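Local structure of HIT domain-containing protein (Leishmania major, 3KSV) at the interface of chains A and B. The protein is of unconfirmed function but belongs to the zinc-binding histidine triad (HIT) family and is probably a nucleotide hydrolase or transferase of the HINT type. Coordinates in Å, arbitrary orientation; residue numbers count along the deposited sequence, not the author numbering. Chains: chain A/B, Uncharacterized protein.

Contact 1: the interface of chains A and B. Residues chain A 28-29, 76-77, 80; chain B 143, 146, 149.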
ATOM      1  N   VAL A  28      11.326  -5.449  13.836  1.00 25.55           N
ATOM      2  CA  VAL A  28      11.957  -4.221  13.281  1.00 25.36           C
ATOM      3  C   VAL A  28      11.364  -2.931  13.902  1.00 25.43           C
ATOM      4  O   VAL A  28      12.039  -1.897  14.033  1.00 26.14           O
ATOM      5  CB  VAL A  28      11.855  -4.217  11.718  1.00 25.54           C
ATOM      6  CG1 VAL A  28      12.112  -2.841  11.125  1.00 24.53           C
ATOM      7  CG2 VAL A  28      12.815  -5.256  11.133  1.00 26.02           C
ATOM      8  N   ALA A  29      10.102  -3.001  14.301  1.00 25.30           N
ATOM      9  CA  ALA A  29       9.437  -1.911  14.995  1.00 25.05           C
ATOM     10  C   ALA A  29       8.127  -2.447  15.559  1.00 25.67           C
ATOM     11  O   ALA A  29       7.612  -3.472  15.096  1.00 24.89           O
ATOM     12  CB  ALA A  29       9.186  -0.751  14.059  1.00 24.55           C
ATOM     13  N   LYS A  76       7.144   5.268   8.115  1.00 22.82           N
ATOM     14  CA  LYS A  76       8.416   5.169   8.830  1.00 22.84           C
ATOM     15  C   LYS A  76       9.288   4.069   8.243  1.00 22.83           C
ATOM     16  O   LYS A  76      10.488   4.279   8.013  1.00 23.14           O
ATOM     17  CB  LYS A  76       8.189   4.911  10.319  1.00 22.66           C
ATOM     18  CG  LYS A  76       7.618   6.096  11.016  1.00 23.67           C
ATOM     19  CD  LYS A  76       7.548   5.924  12.508  1.00 25.07           C
ATOM     20  CE  LYS A  76       7.145   7.238  13.186  1.00 25.48           C
ATOM     21  NZ  LYS A  76       7.124   7.090  14.661  1.00 24.83           N
ATOM     22  N   ALA A  77       8.677   2.909   8.014  1.00 22.10           N
ATOM     23  CA  ALA A  77       9.339   1.777   7.391  1.00 22.15           C
ATOM     24  C   ALA A  77       9.877   2.123   5.998  1.00 21.77           C
ATOM     25  O   ALA A  77      10.989   1.736   5.655  1.00 22.66           O
ATOM     26  CB  ALA A  77       8.385   0.546   7.336  1.00 21.06           C
ATOM     27  N   ALA A  80      13.139   3.769   6.290  1.00 20.65           N
ATOM     28  CA  ALA A  80      14.156   2.742   6.559  1.00 19.75           C
ATOM     29  C   ALA A  80      14.572   2.093   5.252  1.00 19.16           C
ATOM     30  O   ALA A  80      15.775   1.964   4.969  1.00 18.86           O
ATOM     31  CB  ALA A  80      13.648   1.680   7.548  1.00 19.19           C
TER
ATOM     32  N   SER B 143      15.482  -0.911  12.139  1.00 19.43           N
ATOM     33  CA  SER B 143      14.873  -0.544  13.417  1.00 20.72           C
ATOM     34  C   SER B 143      15.493   0.706  14.023  1.00 21.35           C
ATOM     35  O   SER B 143      14.789   1.542  14.610  1.00 21.86           O
ATOM     36  CB  SER B 143      14.949  -1.683  14.416  1.00 21.00           C
ATOM     37  OG  SER B 143      16.230  -1.802  14.927  1.00 22.92           O
ATOM     38  N   ILE B 146      14.115   3.618  12.031  1.00 22.53           N
ATOM     39  CA  ILE B 146      12.748   3.902  12.443  1.00 22.51           C
ATOM     40  C   ILE B 146      12.712   4.505  13.843  1.00 23.31           C
ATOM     41  O   ILE B 146      11.925   5.424  14.096  1.00 23.42           O
ATOM     42  CB  ILE B 146      11.851   2.638  12.359  1.00 22.08           C
ATOM     43  CG1 ILE B 146      11.690   2.196  10.897  1.00 20.87           C
ATOM     44  CG2 ILE B 146      10.497   2.876  13.006  1.00 21.99           C
ATOM     45  CD1 ILE B 146      11.274   0.729  10.720  1.00 18.54           C
ATOM     46  N   ILE B 149      12.967   8.499  14.076  1.00 28.21           N
ATOM     47  CA  ILE B 149      11.945   9.367  13.456  1.00 28.03           C
ATOM     48  C   ILE B 149      11.005   9.911  14.540  1.00 28.22           C
ATOM     49  O   ILE B 149      10.907  11.125  14.750  1.00 28.87           O
ATOM     50  CB  ILE B 149      11.102   8.595  12.426  1.00 27.68           C
ATOM     51  CG1 ILE B 149      11.981   8.007  11.329  1.00 27.15           C
ATOM     52  CG2 ILE B 149      10.056   9.486  11.799  1.00 28.13           C
ATOM     53  CD1 ILE B 149      11.201   7.076  10.424  1.00 24.26           C
TER
HETATM   54  O   HOH W   1      12.421   0.544  15.551  1.00 21.93           O
HETATM   55  O   HOH W   2       9.907   6.032  15.408  1.00 32.34           O
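The C-terminal helix 132-147 of one HIT-domain subunit lies against its partner here, with B:Ile146 seated between A:Val28 and A:Ala29 on one flank and helix 64-82 of chain A on the other. The two branches of B:Ile146 divide the work. With CG1 opposite the carbonyl carbon (chi1 -66°), its longer arm carries CD1 to A:Val28 CG1 at 3.7 Å and on to the backbone of A:Ala77, while CG1 itself packs against A:Ala80 CB at 3.9 Å. The shorter branch, CG2, touches the methyl of A:Ala29 and also approaches A:Lys76 CB. The side chains of A:Val28 and B:Ile146 meet at about a right angle.

B:Ile149, the final residue of the chain, runs alongside the aliphatic part of A:Lys76 in the opposite direction. Its CD1 lies 3.7 Å from A:Lys76 CB, and its CG2 reaches A:Lys76 CE at 3.9 Å. The lysine is extended beyond CG, which carries the amine past these methyls towards the end of the partner's helix, where the carbonyls may attract its positive charge. Two waters bridge the chains. Water 1 joins two backbone carbonyls, A:Val28 O (2.9 Å) and B:Ser143 O, whereas water 2 joins a side chain to the backbone, standing 3.1 Å from the amine A:Lys76 NZ and 2.5 Å from B:Ile146 O.

Contact 2: the interface of chains A and B. Residues chain A 38, 46, 48, 80-81, 113; chain B 141-142.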
ATOM      1  N   MET A  38      11.135  -8.466   9.020  1.00 21.74           N
ATOM      2  CA  MET A  38      11.681  -8.846   7.722  1.00 22.23           C
ATOM      3  C   MET A  38      10.876  -9.991   7.094  1.00 22.48           C
ATOM      4  O   MET A  38      10.285 -10.816   7.797  1.00 22.21           O
ATOM      5  CB  MET A  38      13.153  -9.238   7.852  1.00 22.38           C
ATOM      6  CG  MET A  38      14.066  -8.184   8.537  1.00 23.42           C
ATOM      7  SD  MET A  38      14.098  -6.570   7.728  1.00 24.37           S
ATOM      8  CE  MET A  38      14.658  -7.066   6.095  1.00 22.63           C
ATOM      9  N   GLY A  46      16.261  -6.902   1.732  1.00 23.30           N
ATOM     10  CA  GLY A  46      15.661  -5.808   2.532  1.00 22.77           C
ATOM     11  C   GLY A  46      14.134  -5.707   2.499  1.00 21.91           C
ATOM     12  O   GLY A  46      13.559  -4.771   3.046  1.00 21.75           O
ATOM     13  N   MET A  48      10.541  -6.141   3.541  1.00 20.68           N
ATOM     14  CA  MET A  48       9.966  -6.174   4.860  1.00 20.58           C
ATOM     15  C   MET A  48       8.470  -6.112   4.796  1.00 20.42           C
ATOM     16  O   MET A  48       7.892  -5.888   3.736  1.00 19.46           O
ATOM     17  CB  MET A  48      10.537  -5.043   5.737  1.00 21.53           C
ATOM     18  CG  MET A  48      10.213  -3.609   5.331  1.00 22.17           C
ATOM     19  SD  MET A  48      10.792  -2.471   6.607  1.00 27.78           S
ATOM     20  CE  MET A  48       9.690  -2.999   7.949  1.00 30.02           C
ATOM     21  N   ALA A  80      13.139   3.769   6.290  1.00 20.65           N
ATOM     22  CA  ALA A  80      14.156   2.742   6.559  1.00 19.75           C
ATOM     23  C   ALA A  80      14.572   2.093   5.252  1.00 19.16           C
ATOM     24  O   ALA A  80      15.775   1.964   4.969  1.00 18.86           O
ATOM     25  CB  ALA A  80      13.648   1.680   7.548  1.00 19.19           C
ATOM     26  N   VAL A  81      13.587   1.742   4.437  1.00 18.03           N
ATOM     27  CA  VAL A  81      13.838   1.030   3.172  1.00 18.20           C
ATOM     28  C   VAL A  81      14.515   1.938   2.133  1.00 18.34           C
ATOM     29  O   VAL A  81      15.329   1.463   1.318  1.00 18.17           O
ATOM     30  CB  VAL A  81      12.529   0.371   2.611  1.00 17.91           C
ATOM     31  CG1 VAL A  81      12.708  -0.070   1.172  1.00 17.83           C
ATOM     32  CG2 VAL A  81      12.131  -0.814   3.453  1.00 17.99           C
ATOM     33  N   PRO A 113      12.256  -3.543  -1.811  1.00 17.16           N
ATOM     34  CA  PRO A 113      13.303  -2.799  -2.521  1.00 17.63           C
ATOM     35  C   PRO A 113      13.374  -3.209  -3.978  1.00 18.65           C
ATOM     36  O   PRO A 113      13.236  -4.397  -4.289  1.00 18.15           O
ATOM     37  CB  PRO A 113      14.590  -3.220  -1.809  1.00 18.06           C
ATOM     38  CG  PRO A 113      14.130  -3.583  -0.423  1.00 18.23           C
ATOM     39  CD  PRO A 113      12.774  -4.168  -0.581  1.00 17.13           C
TER
ATOM     40  N   ARG B 141      19.564  -2.189  11.058  1.00 17.86           N
ATOM     41  CA  ARG B 141      19.630  -0.906  10.328  1.00 17.77           C
ATOM     42  C   ARG B 141      18.233  -0.268  10.243  1.00 16.64           C
ATOM     43  O   ARG B 141      18.038   0.892  10.583  1.00 16.11           O
ATOM     44  CB  ARG B 141      20.196  -1.130   8.921  1.00 17.75           C
ATOM     45  CG  ARG B 141      20.145   0.121   8.008  1.00 18.69           C
ATOM     46  CD  ARG B 141      21.131   0.024   6.852  1.00 19.52           C
ATOM     47  NE  ARG B 141      20.739  -0.966   5.846  1.00 19.78           N
ATOM     48  CZ  ARG B 141      19.826  -0.782   4.898  1.00 22.52           C
ATOM     49  NH1 ARG B 141      19.114   0.363   4.815  1.00 24.55           N
ATOM     50  NH2 ARG B 141      19.588  -1.767   4.030  1.00 22.66           N
ATOM     51  N   TYR B 142      17.263  -1.049   9.813  1.00 17.00           N
ATOM     52  CA  TYR B 142      15.885  -0.577   9.726  1.00 17.64           C
ATOM     53  C   TYR B 142      15.306  -0.123  11.078  1.00 18.59           C
ATOM     54  O   TYR B 142      14.670   0.930  11.159  1.00 18.34           O
ATOM     55  CB  TYR B 142      15.000  -1.686   9.163  1.00 18.23           C
ATOM     56  CG  TYR B 142      15.091  -1.948   7.672  1.00 18.11           C
ATOM     57  CD1 TYR B 142      15.956  -1.234   6.834  1.00 18.05           C
ATOM     58  CD2 TYR B 142      14.292  -2.925   7.104  1.00 18.70           C
ATOM     59  CE1 TYR B 142      16.001  -1.497   5.477  1.00 17.08           C
ATOM     60  CE2 TYR B 142      14.325  -3.190   5.755  1.00 18.96           C
ATOM     61  CZ  TYR B 142      15.177  -2.486   4.950  1.00 18.53           C
ATOM     62  OH  TYR B 142      15.183  -2.795   3.627  1.00 19.24           O
TER
HETATM   63  O   HOH W   3      18.348   2.565   6.299  1.00 34.69           O
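The phenol ring of B:Tyr142, from the C-terminal helix of one HIT-family subunit, has A:Ala80 CB, A:Val81 CG2 and A:Met48 SD on one side of its plane and A:Met38 SD on the other, with A:Gly46 O at its edge. Both thioethers sit near the CD2-CE2 rim rather than over the ring centre. A:Met48 SD approaches B:Tyr142 CD2 to 3.6 Å from the same side as A:Ala80, and A:Met38 SD comes to 3.7 Å of the same carbon from the opposite side. The A:Met38 side chain, folded at chi2 and chi3, crosses the tyrosine at nearly a right angle and adds its terminal methyl CE beside CE2.

On the alanine side, A:Ala80 CB lies 3.8 Å from B:Tyr142 CD1, nearer the root of the ring, and A:Val81 CG2 is 3.8 Å from CZ, nearer the hydroxyl. B:Tyr142 CD1 also lies over one face of the B:Arg141 guanidinium, towards the rim of that group, which holds water 3 in plane at its edge. That water stands 2.8 Å from B:Arg141 NH1 and 3.0 Å from A:Ala80 O, joining the arginine to the carbonyl across the interface.

At the far end of the ring, the hydroxyl B:Tyr142 OH donates to A:Gly46 O over 2.6 Å. The donor lies in the carbonyl plane on a lone pair, with a C=O...O angle of 113°. A:Gly46 belongs to the turn before strand 48-52, so this bond ties that backbone to the partner's helix. CG opposite the carbonyl carbon (chi1 -76°) aims the hydroxyl deep into chain A, towards A:Pro113 CG at 4.3 Å, while chi2 of 1°, with the ring plane nearly containing the CA-CB bond, turns one face to A:Ala80 and A:Val81 and the other towards A:Met38.

Contact 1 and contact 2 are neighbouring stretches of one surface, their C-alpha centres about 8 Å apart, and A:Ala80 of helix 64-82 takes part in both. Each is built on helix 132-147 of chain B; contact 1 adds the chain end that follows it and is aliphatic, while contact 2 receives an aromatic plug one turn before the helix's isoleucine. The centres lie about 15 and 14 Å from A:His108, the predicted nucleophile, so neither includes it. Two-fold symmetry repeats both with the chains exchanged, giving reciprocal helix packing consistent with the dimers of the HINT branch, although the structure alone does not prove a dimer in solution.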